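Local coordinates for phosphoribosylaminoimidazole carboxylase (Bombyx mori, PDB 4JA0), which probably carries two activities of de novo purine biosynthesis in one chain, a SAICAR synthetase and an aminoimidazole ribonucleotide carboxylase, at residues 167-170 / 171-175; 403-406 / 407-411; 225-229 / 230-234; 209-212 / 213-217. All coordinates share one frame; numbering follows the deposited sequence.

How the contacts relate
Following the chain from the N terminus, contact 1 comes first, on helix 162-183, then contact 4, then contact 3, and finally contact 2 on helix 396-420. Each is local and finishes before the next begins, so none nests or crosses. Contact 4 closes the turn leading into strand 216-220, and contact 3 closes the loop that leads from that strand to helix 231-235. These two touch, notably through Gln231 and Arg217. Contacts 1 and 2 span single helices and close no loop, yet they join distant parts of the sequence: Leu174 packs on Arg403, and Tyr167 and Lys170 pack on Leu407, setting the SAICAR synthetase region against the carboxylase region.

Contact 1 (167-170 / 171-175); sequences YMRK and ATILI
Thr172 returns its hydroxyl to the preceding turn of the helix, where OG1 donates to Met168 O at 2.6 Å. Its torsion makes this possible: OG1 stands beside the residue's own backbone N (chi1 -55°), while CG2 takes the position anti to that N. Thr172 N also donates to Met168 O, so one carbonyl is gripped by two donors, which reach it from opposite faces of its plane. Threonine suits this buried site because the backbone satisfies its hydroxyl and its methyl remains for apolar neighbours. One residue further along, Arg169 and Ile173, themselves a turn apart, run side by side in the same direction. Arg169 CG, anti to its N (chi1 -179°), lies 4.1 Å from Ile173 CD1, and the chain then bends, its guanidinium pairing with Asp166 and Glu145. Ala171 CB lies 4.3 Å from Tyr167 CE2, a loose apolar touch; alanine's single methyl suits a buried position facing both Tyr167 and Phe197. On the sheet side, Met168, Ala171 and Thr172 meet Phe197 of strand 188-200, and Ile173 meets Pro127 of strand 123-132. Tyr167, Lys170 and Leu174 turn instead to helix 396-420, placing helix 162-183 between sheet and helix.

Contact 2 (403-406 / 407-411); sequences RSKQ and LDMAH
Lys405 and Met409, one helical turn apart, make the closer side-chain contact here. Lys405 CE comes 3.7 Å from Met409 SD and 4.0 Å from Met409 CE, so the aliphatic part of the lysine meets the thioether where the chains cross obliquely. Met409 gets there with CG beside its own N (chi1 -73°) and a bend at chi3 that brings its methyl 4.0 Å from Gln406 CA. Methionine suits the place because its flexible arm can fill an uneven surface, shared with Gly371 of the second subunit and Lys305 of the third. With an alanine in place of Met409, Lys405 CE and that Gly371 would probably lose their apolar partner, opening a gap at the subunit boundary. Asp408 marks the looser side: exposed to solvent, its OD2 stays 4.1 Å from OG of the buried Ser404, too far for a bond. Gln406 gives its NE2 to Thr344 O of the second subunit, while Arg403 pairs with Glu318 of that subunit and Glu177 of its own chain. Bonds such as Asp408 N to Ser404 O, 2.8 Å, form the i to i+4 ladder of a regular alpha-helix, here packed on helix 162-183 of its own chain and on two neighbouring subunits.

Contact 3 (225-229 / 230-234); sequences RLMVD and KQVYR
Asp229 turns its carboxylate to the start of helix 231-235, where OD2 accepts a weak capping bond from Gln231 N at 3.2 Å. The N-H points poorly at the acceptor, with an angle of 139°. The torsion matters: CG lies between the backbone N and the carbonyl carbon (chi1 53°), which folds the carboxylate back over the first turn. The backbone carbonyl of the same residue takes the next donor, Val232 N, at 3.3 Å and from above the carbonyl plane. Asp229 thus serves two N-H groups that have no preceding turn to supply carbonyls, one with its carboxylate, which is what aspartate adds, and one with its backbone carbonyl. Its OD1 receives a further weak bond from Leu218 N. Gln231 satisfies both ends of its amide: OE1 accepts from Arg234 NH1 at 3.0 Å and from Arg217 NH2, while NE2 donates to Asn235 OD1. Glutamine suits this spot because a single group can accept from two arginines and still donate. Lys230 sends an extended chain to Asp46 and Ala44 O, its CD lying 3.8 Å above one face of the Arg234 guanidinium, whose NE also pairs with Asp46. The apolar side is held by Met227, whose SD lies 3.7 Å from Gln231 CB and whose CG meets Val232 CG2 at 3.9 Å. Beyond these residues, Met227 touches Trp219 of strand 216-220, while Val228, Val232 and Tyr233 pack on helix 241-257, so the loop and the short helix bridge that strand and that helix.

Contact 4 (209-212 / 213-217); sequences DVID and SDSWR
Asp212 and Trp216 both hold CG between the backbone N and the carbonyl carbon (chi1 58° and 63°), and this folds each side chain back over the turn. From there Asp212 OD1 accepts from Asp214 N at 2.6 Å, an Asx turn, while Asp212 O accepts from Ser215 N at 3.0 Å and closes a beta turn round Ser213 and Asp214. The indole of Trp216 lies against this turn, with Asp212 O 3.5 Å above its plane and over its centre. Ile211 CG2 adds an apolar touch, 4.0 Å from Trp216 CE3. A serine in place of Trp216 would probably leave this carbonyl and Ile211 without their flat cover and open a gap toward Val67 and Val254. Ser215 suits its place because its small hydroxyl does two jobs: OG accepts from Asp212 N at 2.8 Å and donates to Val210 O at 3.1 Å. Asp214 OD2 lies 3.7 Å from Asp212 OD1, like charges with their carboxylates at right angles, and has Lys56 as a long, weak ion partner. The chemistry implies a turn braced by one carboxylate oxygen and one hydroxyl, while Asp212 OD2 looks weakly to Ser60 and two like charges stand close.

Contact 1 (167-170 / 171-175)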
loop_
_atom_site.group_PDB
_atom_site.type_symbol
_atom_site.label_atom_id
_atom_site.label_comp_id
_atom_site.label_asym_id
_atom_site.label_seq_id
_atom_site.Cartn_x
_atom_site.Cartn_y
_atom_site.Cartn_z
ATOM N N TYR A 167 36.130 12.081 22.612
ATOM C CA TYR A 167 36.515 10.677 22.517
ATOM C C TYR A 167 37.058 10.109 23.841
ATOM O O TYR A 167 36.699 8.994 24.243
ATOM C CB TYR A 167 37.557 10.490 21.417
ATOM C CG TYR A 167 38.085 9.090 21.337
ATOM C CD1 TYR A 167 37.387 8.119 20.657
ATOM C CD2 TYR A 167 39.268 8.733 21.964
ATOM C CE1 TYR A 167 37.859 6.822 20.582
ATOM C CE2 TYR A 167 39.753 7.433 21.901
ATOM C CZ TYR A 167 39.040 6.481 21.205
ATOM O OH TYR A 167 39.491 5.181 21.115
ATOM N N MET A 168 37.932 10.875 24.500
ATOM C CA MET A 168 38.568 10.443 25.749
ATOM C C MET A 168 37.587 10.409 26.926
ATOM O O MET A 168 37.713 9.578 27.819
ATOM C CB MET A 168 39.791 11.300 26.061
ATOM C CG MET A 168 40.977 10.994 25.154
ATOM S SD MET A 168 42.476 11.958 25.498
ATOM C CE MET A 168 42.104 13.545 24.750
ATOM N N ARG A 169 36.606 11.306 26.927
ATOM C CA ARG A 169 35.586 11.238 27.952
ATOM C C ARG A 169 34.808 9.984 27.734
ATOM O O ARG A 169 34.609 9.206 28.654
ATOM C CB ARG A 169 34.627 12.412 27.894
ATOM C CG ARG A 169 33.551 12.390 28.980
ATOM C CD ARG A 169 32.230 12.993 28.500
ATOM N NE ARG A 169 32.456 14.087 27.546
ATOM C CZ ARG A 169 32.124 14.044 26.257
ATOM N NH1 ARG A 169 31.495 12.990 25.761
ATOM N NH2 ARG A 169 32.389 15.069 25.467
ATOM N N LYS A 170 34.391 9.766 26.497
ATOM C CA LYS A 170 33.576 8.605 26.198
ATOM C C LYS A 170 34.353 7.315 26.436
ATOM O O LYS A 170 33.809 6.354 26.991
ATOM C CB LYS A 170 33.024 8.678 24.772
ATOM C CG LYS A 170 31.914 9.736 24.568
ATOM C CD LYS A 170 31.308 9.604 23.200
ATOM C CE LYS A 170 32.255 10.136 22.165
ATOM N NZ LYS A 170 31.885 9.768 20.766
ATOM N N ALA A 171 35.632 7.312 26.079
ATOM C CA ALA A 171 36.454 6.122 26.267
ATOM C C ALA A 171 36.688 5.803 27.733
ATOM O O ALA A 171 36.633 4.646 28.139
ATOM C CB ALA A 171 37.794 6.281 25.561
ATOM N N THR A 172 36.924 6.836 28.528
ATOM C CA THR A 172 37.191 6.653 29.946
ATOM C C THR A 172 35.965 6.058 30.631
ATOM O O THR A 172 36.079 5.100 31.396
ATOM C CB THR A 172 37.604 7.993 30.625
ATOM O OG1 THR A 172 38.725 8.564 29.937
ATOM C CG2 THR A 172 37.964 7.798 32.098
ATOM N N ILE A 173 34.793 6.603 30.349
ATOM C CA ILE A 173 33.580 6.064 30.942
ATOM C C ILE A 173 33.395 4.614 30.529
ATOM O O ILE A 173 33.032 3.773 31.353
ATOM C CB ILE A 173 32.345 6.862 30.532
ATOM C CG1 ILE A 173 32.497 8.310 30.989
ATOM C CG2 ILE A 173 31.098 6.242 31.115
ATOM C CD1 ILE A 173 31.405 9.227 30.484
ATOM N N LEU A 174 33.682 4.318 29.263
ATOM C CA LEU A 174 33.507 2.967 28.714
ATOM C C LEU A 174 34.401 1.919 29.373
ATOM O O LEU A 174 33.941 0.839 29.724
ATOM C CB LEU A 174 33.766 3.000 27.205
ATOM C CG LEU A 174 33.530 1.723 26.414
ATOM C CD1 LEU A 174 32.230 1.122 26.858
ATOM C CD2 LEU A 174 33.455 2.055 24.947
ATOM N N ILE A 175 35.668 2.271 29.570
ATOM C CA ILE A 175 36.654 1.397 30.202
ATOM C C ILE A 175 36.272 1.115 31.645
ATOM O O ILE A 175 36.396 -0.014 32.124
ATOM C CB ILE A 175 38.052 2.032 30.145
ATOM C CG1 ILE A 175 38.592 1.940 28.724
ATOM C CG2 ILE A 175 39.013 1.390 31.148
ATOM C CD1 ILE A 175 39.737 2.887 28.475
#

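Contact 2 (403-406 / 407-411)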
loop_
_atom_site.group_PDB
_atom_site.type_symbol
_atom_site.label_atom_id
_atom_site.label_comp_id
_atom_site.label_asym_id
_atom_site.label_seq_id
_atom_site.Cartn_x
_atom_site.Cartn_y
_atom_site.Cartn_z
ATOM N N ARG A 403 29.336 -1.927 23.094
ATOM C CA ARG A 403 29.549 -0.538 23.491
ATOM C C ARG A 403 30.711 0.069 22.752
ATOM O O ARG A 403 30.688 1.251 22.403
ATOM C CB ARG A 403 29.782 -0.421 24.979
ATOM C CG ARG A 403 28.689 -1.018 25.805
ATOM C CD ARG A 403 28.522 -0.264 27.114
ATOM N NE ARG A 403 27.361 0.615 27.071
ATOM C CZ ARG A 403 26.853 1.229 28.132
ATOM N NH1 ARG A 403 27.401 1.049 29.315
ATOM N NH2 ARG A 403 25.794 2.011 28.011
ATOM N N SER A 404 31.716 -0.748 22.484
ATOM C CA SER A 404 32.886 -0.281 21.771
ATOM C C SER A 404 32.510 0.067 20.336
ATOM O O SER A 404 32.972 1.056 19.764
ATOM C CB SER A 404 33.970 -1.363 21.816
ATOM O OG SER A 404 35.124 -0.986 21.094
ATOM N N LYS A 405 31.614 -0.721 19.769
ATOM C CA LYS A 405 31.177 -0.471 18.413
ATOM C C LYS A 405 30.436 0.879 18.302
ATOM O O LYS A 405 30.621 1.623 17.335
ATOM C CB LYS A 405 30.287 -1.623 17.957
ATOM C CG LYS A 405 29.833 -1.530 16.512
ATOM C CD LYS A 405 28.384 -1.975 16.355
ATOM C CE LYS A 405 27.913 -1.726 14.939
ATOM N NZ LYS A 405 28.835 -2.395 13.974
ATOM N N GLN A 406 29.634 1.207 19.314
ATOM C CA GLN A 406 28.914 2.469 19.331
ATOM C C GLN A 406 29.872 3.634 19.383
ATOM O O GLN A 406 29.693 4.627 18.673
ATOM C CB GLN A 406 27.961 2.521 20.523
ATOM C CG GLN A 406 26.821 1.526 20.367
ATOM C CD GLN A 406 25.773 1.584 21.464
ATOM O OE1 GLN A 406 26.020 2.089 22.579
ATOM N NE2 GLN A 406 24.577 1.063 21.146
ATOM N N LEU A 407 30.922 3.485 20.180
ATOM C CA LEU A 407 31.938 4.514 20.262
ATOM C C LEU A 407 32.651 4.629 18.929
ATOM O O LEU A 407 32.972 5.735 18.483
ATOM C CB LEU A 407 32.955 4.202 21.366
ATOM C CG LEU A 407 34.062 5.247 21.522
ATOM C CD1 LEU A 407 33.444 6.564 21.973
ATOM C CD2 LEU A 407 35.167 4.799 22.487
ATOM N N ASP A 408 32.900 3.487 18.289
ATOM C CA ASP A 408 33.603 3.509 17.006
ATOM C C ASP A 408 32.808 4.283 15.943
ATOM O O ASP A 408 33.366 5.087 15.184
ATOM C CB ASP A 408 33.898 2.088 16.524
ATOM C CG ASP A 408 34.941 1.384 17.373
ATOM O OD1 ASP A 408 35.514 2.057 18.252
ATOM O OD2 ASP A 408 35.195 0.169 17.160
ATOM N N MET A 409 31.501 4.041 15.919
ATOM C CA MET A 409 30.607 4.608 14.927
ATOM C C MET A 409 30.445 6.099 15.119
ATOM O O MET A 409 30.329 6.859 14.151
ATOM C CB MET A 409 29.238 3.929 14.997
ATOM C CG MET A 409 29.203 2.501 14.439
ATOM S SD MET A 409 27.533 1.883 14.224
ATOM C CE MET A 409 26.884 1.993 15.895
ATOM N N ALA A 410 30.405 6.517 16.380
ATOM C CA ALA A 410 30.264 7.933 16.692
ATOM C C ALA A 410 31.555 8.647 16.319
ATOM O O ALA A 410 31.518 9.748 15.755
ATOM C CB ALA A 410 29.924 8.125 18.156
ATOM N N HIS A 411 32.693 7.999 16.589
ATOM C CA HIS A 411 33.992 8.609 16.303
ATOM C C HIS A 411 34.195 8.685 14.784
ATOM O O HIS A 411 34.798 9.629 14.273
ATOM C CB HIS A 411 35.145 7.876 17.027
#

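Contact 3 (225-229 / 230-234)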
loop_
_atom_site.group_PDB
_atom_site.type_symbol
_atom_site.label_atom_id
_atom_site.label_comp_id
_atom_site.label_asym_id
_atom_site.label_seq_id
_atom_site.Cartn_x
_atom_site.Cartn_y
_atom_site.Cartn_z
ATOM N N ARG A 225 34.719 -1.018 53.840
ATOM C CA ARG A 225 35.489 -1.540 54.962
ATOM C C ARG A 225 36.412 -2.701 54.539
ATOM O O ARG A 225 37.374 -3.025 55.235
ATOM C CB ARG A 225 34.502 -1.971 56.050
ATOM C CG ARG A 225 35.096 -2.277 57.374
ATOM C CD ARG A 225 34.020 -2.763 58.334
ATOM N NE ARG A 225 32.848 -1.887 58.350
ATOM C CZ ARG A 225 31.598 -2.313 58.202
ATOM N NH1 ARG A 225 31.347 -3.603 58.010
ATOM N NH2 ARG A 225 30.596 -1.445 58.237
ATOM N N LEU A 226 36.099 -3.337 53.410
ATOM C CA LEU A 226 36.925 -4.423 52.886
ATOM C C LEU A 226 37.835 -3.988 51.727
ATOM O O LEU A 226 38.392 -4.852 51.034
ATOM C CB LEU A 226 36.047 -5.589 52.426
ATOM C CG LEU A 226 35.243 -6.295 53.520
ATOM C CD1 LEU A 226 34.240 -7.288 52.941
ATOM C CD2 LEU A 226 36.190 -6.980 54.468
ATOM N N MET A 227 37.991 -2.670 51.531
ATOM C CA MET A 227 38.779 -2.122 50.410
ATOM C C MET A 227 40.136 -2.805 50.212
ATOM O O MET A 227 40.803 -3.179 51.171
ATOM C CB MET A 227 38.962 -0.605 50.555
ATOM C CG MET A 227 39.684 -0.131 51.814
ATOM S SD MET A 227 39.943 1.679 51.901
ATOM C CE MET A 227 38.345 2.338 51.412
ATOM N N VAL A 228 40.539 -2.964 48.959
ATOM C CA VAL A 228 41.727 -3.751 48.632
ATOM C C VAL A 228 42.700 -2.936 47.796
ATOM O O VAL A 228 43.713 -3.449 47.310
ATOM C CB VAL A 228 41.354 -5.042 47.854
ATOM C CG1 VAL A 228 42.405 -6.104 48.054
ATOM C CG2 VAL A 228 40.051 -5.575 48.335
ATOM N N ASP A 229 42.367 -1.668 47.595
ATOM C CA ASP A 229 43.177 -0.805 46.738
ATOM C C ASP A 229 44.224 -0.023 47.534
ATOM O O ASP A 229 44.411 -0.229 48.734
ATOM C CB ASP A 229 42.276 0.174 45.988
ATOM C CG ASP A 229 41.372 0.942 46.919
ATOM O OD1 ASP A 229 40.612 0.297 47.681
ATOM O OD2 ASP A 229 41.428 2.193 46.896
ATOM N N LYS A 230 44.882 0.896 46.843
ATOM C CA LYS A 230 45.910 1.770 47.408
ATOM C C LYS A 230 45.361 2.808 48.427
ATOM O O LYS A 230 46.109 3.623 48.969
ATOM C CB LYS A 230 46.635 2.464 46.240
ATOM C CG LYS A 230 47.913 3.217 46.562
ATOM C CD LYS A 230 48.173 4.254 45.479
ATOM C CE LYS A 230 49.286 5.194 45.864
ATOM N NZ LYS A 230 49.457 6.257 44.840
ATOM N N GLN A 231 44.062 2.770 48.703
ATOM C CA GLN A 231 43.504 3.649 49.721
ATOM C C GLN A 231 43.942 3.174 51.109
ATOM O O GLN A 231 44.076 3.971 52.038
ATOM C CB GLN A 231 41.976 3.706 49.630
ATOM C CG GLN A 231 41.347 4.854 50.418
ATOM C CD GLN A 231 41.885 6.223 50.001
ATOM O OE1 GLN A 231 42.178 6.453 48.826
ATOM N NE2 GLN A 231 42.015 7.135 50.965
ATOM N N VAL A 232 44.159 1.868 51.238
ATOM C CA VAL A 232 44.631 1.285 52.487
ATOM C C VAL A 232 45.962 1.913 52.871
ATOM O O VAL A 232 46.197 2.268 54.038
ATOM C CB VAL A 232 44.792 -0.246 52.363
ATOM C CG1 VAL A 232 45.596 -0.804 53.521
ATOM C CG2 VAL A 232 43.427 -0.917 52.293
ATOM N N TYR A 233 46.824 2.070 51.870
ATOM C CA TYR A 233 48.128 2.681 52.087
ATOM C C TYR A 233 48.005 4.190 52.391
ATOM O O TYR A 233 48.721 4.713 53.245
ATOM C CB TYR A 233 49.036 2.417 50.877
ATOM C CG TYR A 233 50.388 3.092 50.958
ATOM C CD1 TYR A 233 50.682 4.196 50.168
ATOM C CD2 TYR A 233 51.369 2.631 51.836
ATOM C CE1 TYR A 233 51.916 4.812 50.243
ATOM C CE2 TYR A 233 52.616 3.250 51.915
ATOM C CZ TYR A 233 52.880 4.344 51.111
ATOM O OH TYR A 233 54.104 4.979 51.165
ATOM N N ARG A 234 47.092 4.884 51.718
ATOM C CA ARG A 234 46.891 6.310 51.972
ATOM C C ARG A 234 46.411 6.586 53.397
ATOM O O ARG A 234 46.810 7.577 54.014
ATOM C CB ARG A 234 45.882 6.904 50.991
ATOM C CG ARG A 234 46.350 6.970 49.562
ATOM C CD ARG A 234 45.277 7.589 48.683
ATOM N NE ARG A 234 45.676 7.617 47.276
ATOM C CZ ARG A 234 45.130 6.867 46.321
ATOM N NH1 ARG A 234 44.140 6.025 46.608
ATOM N NH2 ARG A 234 45.577 6.968 45.075
#

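Contact 4 (209-212 / 213-217)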
loop_
_atom_site.group_PDB
_atom_site.type_symbol
_atom_site.label_atom_id
_atom_site.label_comp_id
_atom_site.label_asym_id
_atom_site.label_seq_id
_atom_site.Cartn_x
_atom_site.Cartn_y
_atom_site.Cartn_z
ATOM N N ASP A 209 48.700 4.203 29.789
ATOM C CA ASP A 209 49.515 4.192 31.006
ATOM C C ASP A 209 49.622 2.792 31.599
ATOM O O ASP A 209 50.199 1.885 31.004
ATOM C CB ASP A 209 48.993 5.209 32.038
ATOM C CG ASP A 209 49.966 5.425 33.203
ATOM O OD1 ASP A 209 49.538 5.960 34.256
ATOM O OD2 ASP A 209 51.155 5.053 33.062
ATOM N N VAL A 210 49.073 2.654 32.796
ATOM C CA VAL A 210 49.147 1.455 33.587
ATOM C C VAL A 210 47.864 1.437 34.398
ATOM O O VAL A 210 47.501 2.436 35.008
ATOM C CB VAL A 210 50.356 1.509 34.512
ATOM C CG1 VAL A 210 50.096 0.709 35.762
ATOM C CG2 VAL A 210 51.588 1.010 33.785
ATOM N N ILE A 211 47.150 0.324 34.395
ATOM C CA ILE A 211 46.001 0.224 35.270
ATOM C C ILE A 211 46.279 -0.923 36.234
ATOM O O ILE A 211 46.263 -2.085 35.833
ATOM C CB ILE A 211 44.679 0.008 34.477
ATOM C CG1 ILE A 211 44.577 1.004 33.317
ATOM C CG2 ILE A 211 43.469 0.136 35.388
ATOM C CD1 ILE A 211 43.346 0.819 32.447
ATOM N N ASP A 212 46.576 -0.595 37.492
ATOM C CA ASP A 212 46.798 -1.615 38.515
ATOM C C ASP A 212 46.034 -1.249 39.789
ATOM O O ASP A 212 45.080 -0.472 39.726
ATOM C CB ASP A 212 48.297 -1.822 38.799
ATOM C CG ASP A 212 49.008 -0.543 39.243
ATOM O OD1 ASP A 212 48.339 0.326 39.838
ATOM O OD2 ASP A 212 50.248 -0.427 39.053
ATOM N N SER A 213 46.440 -1.793 40.938
ATOM C CA SER A 213 45.763 -1.462 42.198
ATOM C C SER A 213 46.071 -0.067 42.690
ATOM O O SER A 213 45.504 0.372 43.690
ATOM C CB SER A 213 46.046 -2.469 43.304
ATOM O OG SER A 213 45.415 -3.705 43.041
ATOM N N ASP A 214 46.954 0.636 41.989
ATOM C CA ASP A 214 47.204 2.041 42.304
ATOM C C ASP A 214 46.253 2.940 41.511
ATOM O O ASP A 214 46.022 4.077 41.872
ATOM C CB ASP A 214 48.663 2.407 41.997
ATOM C CG ASP A 214 49.663 1.638 42.870
ATOM O OD1 ASP A 214 49.330 1.327 44.037
ATOM O OD2 ASP A 214 50.776 1.331 42.387
ATOM N N SER A 215 45.643 2.380 40.474
ATOM C CA SER A 215 44.820 3.139 39.554
ATOM C C SER A 215 43.359 3.205 39.973
ATOM O O SER A 215 42.608 4.055 39.488
ATOM C CB SER A 215 44.883 2.503 38.159
ATOM O OG SER A 215 46.206 2.182 37.779
ATOM N N TRP A 216 42.952 2.338 40.887
ATOM C CA TRP A 216 41.534 2.234 41.191
ATOM C C TRP A 216 41.158 2.114 42.656
ATOM O O TRP A 216 42.008 2.071 43.541
ATOM C CB TRP A 216 40.903 1.086 40.388
ATOM C CG TRP A 216 41.434 -0.301 40.686
ATOM C CD1 TRP A 216 41.828 -0.793 41.892
ATOM C CD2 TRP A 216 41.611 -1.367 39.744
ATOM N NE1 TRP A 216 42.238 -2.095 41.765
ATOM C CE2 TRP A 216 42.121 -2.474 40.456
ATOM C CE3 TRP A 216 41.379 -1.497 38.367
ATOM C CZ2 TRP A 216 42.409 -3.693 39.840
ATOM C CZ3 TRP A 216 41.660 -2.710 37.754
ATOM C CH2 TRP A 216 42.171 -3.792 38.489
ATOM N N ARG A 217 39.858 2.052 42.896
ATOM C CA ARG A 217 39.328 1.881 44.233
ATOM C C ARG A 217 38.382 0.678 44.206
ATOM O O ARG A 217 37.367 0.688 43.512
ATOM C CB ARG A 217 38.623 3.166 44.648
ATOM C CG ARG A 217 38.333 3.298 46.115
ATOM C CD ARG A 217 38.045 4.748 46.443
ATOM N NE ARG A 217 39.256 5.504 46.759
ATOM C CZ ARG A 217 39.427 6.807 46.520
ATOM N NH1 ARG A 217 38.481 7.525 45.921
ATOM N NH2 ARG A 217 40.567 7.397 46.861
#